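Local coordinates for protein LpxE (Aquifex aeolicus, PDB 6EBU) that probably acts as a membrane-embedded PAP2-superfamily phosphatase that removes the 1-phosphate group of lipid A, at residues A[24-29]-A[143-148]; A[112-117]-A[160-165]. The protein carries 1 engineered substitution. All blocks are in the same frame, centred on the assembly; numbering follows the deposited sequence.

Contact 1: residues A[24-29]-A[143-148]. With BOG (octyl beta-D-glucopyranoside), chain F; SO4 (sulfate ion), chain B.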
# COMPACT_ATOMS: atom_id res chain seq x y z
N ASN A 24 2.64 -1.84 -18.35
CA ASN A 24 2.53 -2.42 -19.69
C ASN A 24 2.84 -3.91 -19.73
O ASN A 24 2.44 -4.58 -20.68
CB ASN A 24 3.45 -1.68 -20.67
CG ASN A 24 3.03 -0.24 -20.89
OD1 ASN A 24 1.84 0.08 -20.89
ND2 ASN A 24 4.01 0.64 -21.07
N ALA A 25 3.55 -4.43 -18.72
CA ALA A 25 3.87 -5.86 -18.65
C ALA A 25 2.68 -6.59 -18.04
O ALA A 25 2.62 -6.87 -16.84
CB ALA A 25 5.14 -6.08 -17.84
N ARG A 26 1.71 -6.91 -18.89
CA ARG A 26 0.42 -7.42 -18.45
C ARG A 26 0.17 -8.83 -18.97
O ARG A 26 0.90 -9.36 -19.81
CB ARG A 26 -0.71 -6.49 -18.91
CG ARG A 26 -0.39 -5.02 -18.76
CD ARG A 26 -1.62 -4.18 -18.97
NE ARG A 26 -2.62 -4.38 -17.93
CZ ARG A 26 -2.54 -3.86 -16.71
NH1 ARG A 26 -1.50 -3.11 -16.37
NH2 ARG A 26 -3.51 -4.09 -15.83
N HIS A 27 -0.89 -9.43 -18.43
CA HIS A 27 -1.38 -10.75 -18.79
C HIS A 27 -2.75 -10.94 -18.15
O HIS A 27 -3.00 -10.44 -17.05
CB HIS A 27 -0.40 -11.84 -18.32
CG HIS A 27 -0.69 -13.19 -18.89
ND1 HIS A 27 -1.67 -14.02 -18.39
CD2 HIS A 27 -0.13 -13.86 -19.93
CE1 HIS A 27 -1.70 -15.14 -19.09
NE2 HIS A 27 -0.78 -15.07 -20.03
N PRO A 28 -3.68 -11.64 -18.82
CA PRO A 28 -5.01 -11.85 -18.22
C PRO A 28 -4.96 -12.51 -16.85
O PRO A 28 -5.77 -12.18 -15.98
CB PRO A 28 -5.72 -12.73 -19.25
CG PRO A 28 -5.06 -12.38 -20.55
CD PRO A 28 -3.62 -12.11 -20.22
N LEU A 29 -4.03 -13.45 -16.65
CA LEU A 29 -3.90 -14.09 -15.34
C LEU A 29 -3.42 -13.11 -14.28
O LEU A 29 -3.82 -13.21 -13.12
CB LEU A 29 -2.96 -15.28 -15.43
CG LEU A 29 -3.47 -16.48 -16.23
CD1 LEU A 29 -2.48 -17.63 -16.14
CD2 LEU A 29 -4.84 -16.90 -15.73
N ARG A 143 -0.98 -1.88 -6.97
CA ARG A 143 -1.48 -0.53 -7.22
C ARG A 143 -0.94 0.03 -8.54
O ARG A 143 -1.66 0.69 -9.29
CB ARG A 143 -1.11 0.40 -6.06
CG ARG A 143 -1.59 -0.08 -4.69
CD ARG A 143 -3.03 -0.56 -4.74
NE ARG A 143 -3.98 0.54 -4.58
CZ ARG A 143 -5.25 0.50 -4.97
NH1 ARG A 143 -5.72 -0.59 -5.55
NH2 ARG A 143 -6.03 1.55 -4.78
N ILE A 144 0.34 -0.24 -8.83
CA ILE A 144 0.91 0.23 -10.09
C ILE A 144 0.37 -0.58 -11.26
O ILE A 144 0.03 -0.02 -12.31
CB ILE A 144 2.45 0.17 -10.02
CG1 ILE A 144 2.95 0.81 -8.73
CG2 ILE A 144 3.07 0.86 -11.23
CD1 ILE A 144 4.44 0.69 -8.53
N TYR A 145 0.28 -1.90 -11.10
CA TYR A 145 -0.26 -2.74 -12.17
C TYR A 145 -1.69 -2.37 -12.50
O TYR A 145 -2.10 -2.43 -13.67
CB TYR A 145 -0.16 -4.22 -11.78
CG TYR A 145 -0.60 -5.15 -12.89
CD1 TYR A 145 0.30 -5.61 -13.84
CD2 TYR A 145 -1.93 -5.56 -12.99
CE1 TYR A 145 -0.10 -6.45 -14.86
CE2 TYR A 145 -2.34 -6.40 -14.00
CZ TYR A 145 -1.42 -6.84 -14.94
OH TYR A 145 -1.83 -7.68 -15.95
N ALA A 146 -2.48 -1.98 -11.49
CA ALA A 146 -3.85 -1.56 -11.73
C ALA A 146 -3.95 -0.20 -12.41
O ALA A 146 -5.04 0.18 -12.84
CB ALA A 146 -4.63 -1.53 -10.41
N GLY A 147 -2.84 0.53 -12.52
CA GLY A 147 -2.86 1.83 -13.15
C GLY A 147 -3.40 2.95 -12.29
O GLY A 147 -3.72 4.02 -12.82
N VAL A 148 -3.52 2.75 -10.98
CA VAL A 148 -4.10 3.76 -10.10
C VAL A 148 -3.05 4.49 -9.27
O VAL A 148 -3.40 5.45 -8.56
CB VAL A 148 -5.16 3.14 -9.17
CG1 VAL A 148 -6.26 2.48 -9.99
CG2 VAL A 148 -4.52 2.15 -8.20
O1 BOG F . -9.28 3.02 -1.55
C1' BOG F . -8.79 1.75 -1.14
C2' BOG F . -9.69 0.64 -1.72
C3' BOG F . -8.86 -0.67 -1.93
C4' BOG F . -9.08 -1.21 -3.37
C5' BOG F . -9.07 -0.05 -4.38
C6' BOG F . -9.66 -0.52 -5.73
C7' BOG F . -11.18 -0.55 -5.66
C8' BOG F . -11.71 0.88 -5.53
S SO4 B . -5.27 4.27 -2.26
O1 SO4 B . -4.50 3.12 -2.74
O2 SO4 B . -6.31 4.60 -3.23
O3 SO4 B . -4.37 5.41 -2.09
O4 SO4 B . -5.89 3.94 -0.98
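Beside the Schellman motif that closes helix 126-145, Arg26, from the loop before helix 28-37, grips Tyr145 by both its carbonyl and its ring. Gly147, at positive phi, carries the motif, with Val148 N bonded to Arg143 O and Gly147 N to Ile144 O. NH1 and NH2 of Arg26 approach end-on and both donate to Tyr145 O, at 2.8 Å and 3.1 Å. That oxygen lies in the guanidinium plane, and the charge would probably offset the partial negative charge of the carbonyls at the helix C-terminus. The same flat group stacks on a face of the Tyr145 ring, its plane turned by 22° from the ring's, with Arg26 CZ 3.8 Å from the ring centroid in a cation-pi contact. A bend at chi3 (67°) lays the guanidinium over the ring. The ring edge meets backbone instead: Ala25 O lies near the ring plane, 3.4 Å from Tyr145 CE1, and His27 N donates to Tyr145 OH over 3.2 Å at 161°. Tyr145 OH is also hydrogen-bonded to Asp31. His27 N-caps helix 28-37, its ND1 accepting from Leu29 N at 3.0 Å. An alanine at Arg26 removes both donors and the cation, which would probably leave Tyr145 O without these partners and one face of its ring without this cover. Arg143 donates to a bound sulfate, probably from the crystallisation liquor, from NH2 to O1 at 3.0 Å and from NE. Lys79, Arg86, His149 and Gly108 N bind it too, consistent with a PAP2 phosphate pocket, whose third signature motif has an arginine and histidine so spaced.

Contact 2: residues A[112-117]-A[160-165]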
# COMPACT_ATOMS: atom_id res chain seq x y z
N MET A 112 -0.94 0.82 4.53
CA MET A 112 -1.57 -0.10 5.47
C MET A 112 -0.91 -1.48 5.40
O MET A 112 -0.65 -2.10 6.44
CB MET A 112 -3.07 -0.21 5.18
CG MET A 112 -3.83 -1.09 6.16
SD MET A 112 -5.34 -1.81 5.47
CE MET A 112 -4.67 -3.10 4.44
N ALA A 113 -0.64 -1.97 4.19
CA ALA A 113 -0.05 -3.30 4.04
C ALA A 113 1.33 -3.36 4.67
O ALA A 113 1.68 -4.35 5.33
CB ALA A 113 -0.00 -3.69 2.57
N PHE A 114 2.15 -2.32 4.48
CA PHE A 114 3.46 -2.30 5.11
C PHE A 114 3.37 -2.02 6.60
O PHE A 114 4.25 -2.43 7.36
CB PHE A 114 4.36 -1.27 4.42
CG PHE A 114 5.07 -1.81 3.21
CD1 PHE A 114 4.45 -1.80 1.97
CD2 PHE A 114 6.35 -2.34 3.32
CE1 PHE A 114 5.10 -2.31 0.86
CE2 PHE A 114 7.00 -2.84 2.21
CZ PHE A 114 6.38 -2.83 0.98
N THR A 115 2.31 -1.33 7.04
CA THR A 115 2.06 -1.19 8.47
C THR A 115 1.73 -2.54 9.10
O THR A 115 2.25 -2.89 10.17
CB THR A 115 0.92 -0.20 8.71
OG1 THR A 115 1.22 1.05 8.09
CG2 THR A 115 0.72 0.01 10.19
N ILE A 116 0.87 -3.31 8.44
CA ILE A 116 0.54 -4.65 8.91
C ILE A 116 1.79 -5.51 8.95
O ILE A 116 2.08 -6.18 9.95
CB ILE A 116 -0.55 -5.27 8.02
CG1 ILE A 116 -1.87 -4.51 8.18
CG2 ILE A 116 -0.73 -6.75 8.34
CD1 ILE A 116 -2.92 -4.88 7.16
N ALA A 117 2.56 -5.51 7.86
CA ALA A 117 3.74 -6.37 7.78
C ALA A 117 4.80 -5.96 8.80
O ALA A 117 5.48 -6.83 9.36
CB ALA A 117 4.32 -6.35 6.37
N ILE A 160 5.91 5.17 4.75
CA ILE A 160 5.02 5.57 5.84
C ILE A 160 4.63 4.36 6.68
O ILE A 160 4.66 4.40 7.92
CB ILE A 160 3.79 6.30 5.29
CG1 ILE A 160 4.19 7.61 4.62
CG2 ILE A 160 2.77 6.54 6.39
CD1 ILE A 160 3.07 8.27 3.86
N GLY A 161 4.26 3.26 6.02
CA GLY A 161 3.84 2.08 6.75
C GLY A 161 4.94 1.50 7.63
O GLY A 161 4.70 1.14 8.79
N ILE A 162 6.15 1.40 7.09
CA ILE A 162 7.26 0.86 7.88
C ILE A 162 7.57 1.77 9.06
O ILE A 162 7.76 1.30 10.19
CB ILE A 162 8.50 0.66 6.98
CG1 ILE A 162 8.18 -0.34 5.86
CG2 ILE A 162 9.68 0.18 7.81
CD1 ILE A 162 9.22 -0.37 4.76
N ILE A 163 7.61 3.08 8.83
CA ILE A 163 7.95 4.02 9.90
C ILE A 163 6.89 3.99 11.00
O ILE A 163 7.21 3.88 12.19
CB ILE A 163 8.14 5.43 9.33
CG1 ILE A 163 9.40 5.48 8.46
CG2 ILE A 163 8.23 6.46 10.45
CD1 ILE A 163 9.64 6.82 7.81
N CYS A 164 5.61 4.08 10.61
CA CYS A 164 4.55 4.10 11.61
C CYS A 164 4.46 2.78 12.37
O CYS A 164 4.11 2.77 13.55
CB CYS A 164 3.21 4.41 10.94
SG CYS A 164 3.11 6.08 10.27
N GLY A 165 4.79 1.67 11.72
CA GLY A 165 4.84 0.40 12.43
C GLY A 165 5.96 0.35 13.44
O GLY A 165 5.78 -0.11 14.57
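Thr115 sits against the bare backbone of Gly161, its OG1 only 3.1 Å from Gly161 CA. The two CA atoms, of Thr115 and Gly161, are 4.1 Å apart, and a CA-H...O contact runs from Thr115 CA to Gly161 O at 3.5 Å. Beside this, Phe114 and Ile162 lie side by side and point the same way; Phe114 CD2 touches Ile162 CG1 at 3.7 Å and Ile162 CD1 at nearly the same distance, with the isoleucine set obliquely to the ring. So close a fit depends on glycine: a CB on Gly161 would clash with Phe114 CB and Thr115 N. One turn on, a CB on Gly165 would be directed at the carbonyls of Thr115 and Phe114. Gly161 and Gly165 thus form a GxxxG motif, and the segment axes come within 7.0 Å, running parallel in sense with a crossing angle of -37°, as in the right-handed helix pairs for which this motif is known. Further out, a chi1 of -56° keeps Thr115 OG1 beside its own backbone N, which brings it over Gly161 CA while it hydrogen-bonds to Ala111 O in the preceding turn. The threonine also touches Ala67 and Glu71 of helix 61-82, and Phe114 packs on Ala136 of helix 126-145 and meets a bound octyl glucoside. Thr115 satisfies its hydroxyl within its own helix, so the pairing rests on van der Waals fit and a weak CA-H...O contact, chemistry suited to the interior of a membrane, where helix 151-170 is predicted to lie.

Overall arrangement
Contacts 1 and 2 lie on opposite sides of the chain's centre, about 23 Å apart between centres and about 8 Å between nearest atoms. Their segments alternate along the sequence: 24-29, 112-117, 143-148, then 160-165. No helix belongs to both, but helix 126-145, which ends in contact 1, follows helix 108-121 and precedes helix 151-170, the pair joined in contact 2. The bound sulfate lies where the ends of these helices converge, with Arg143, Gly108 and His149 among its ligands. Contact 1 joins the loop between helices 13-24 and 28-37 to the end of the helix that carries Arg143, two residues before Tyr145, while contact 2 holds together two helices that lead away from this probable phosphate site.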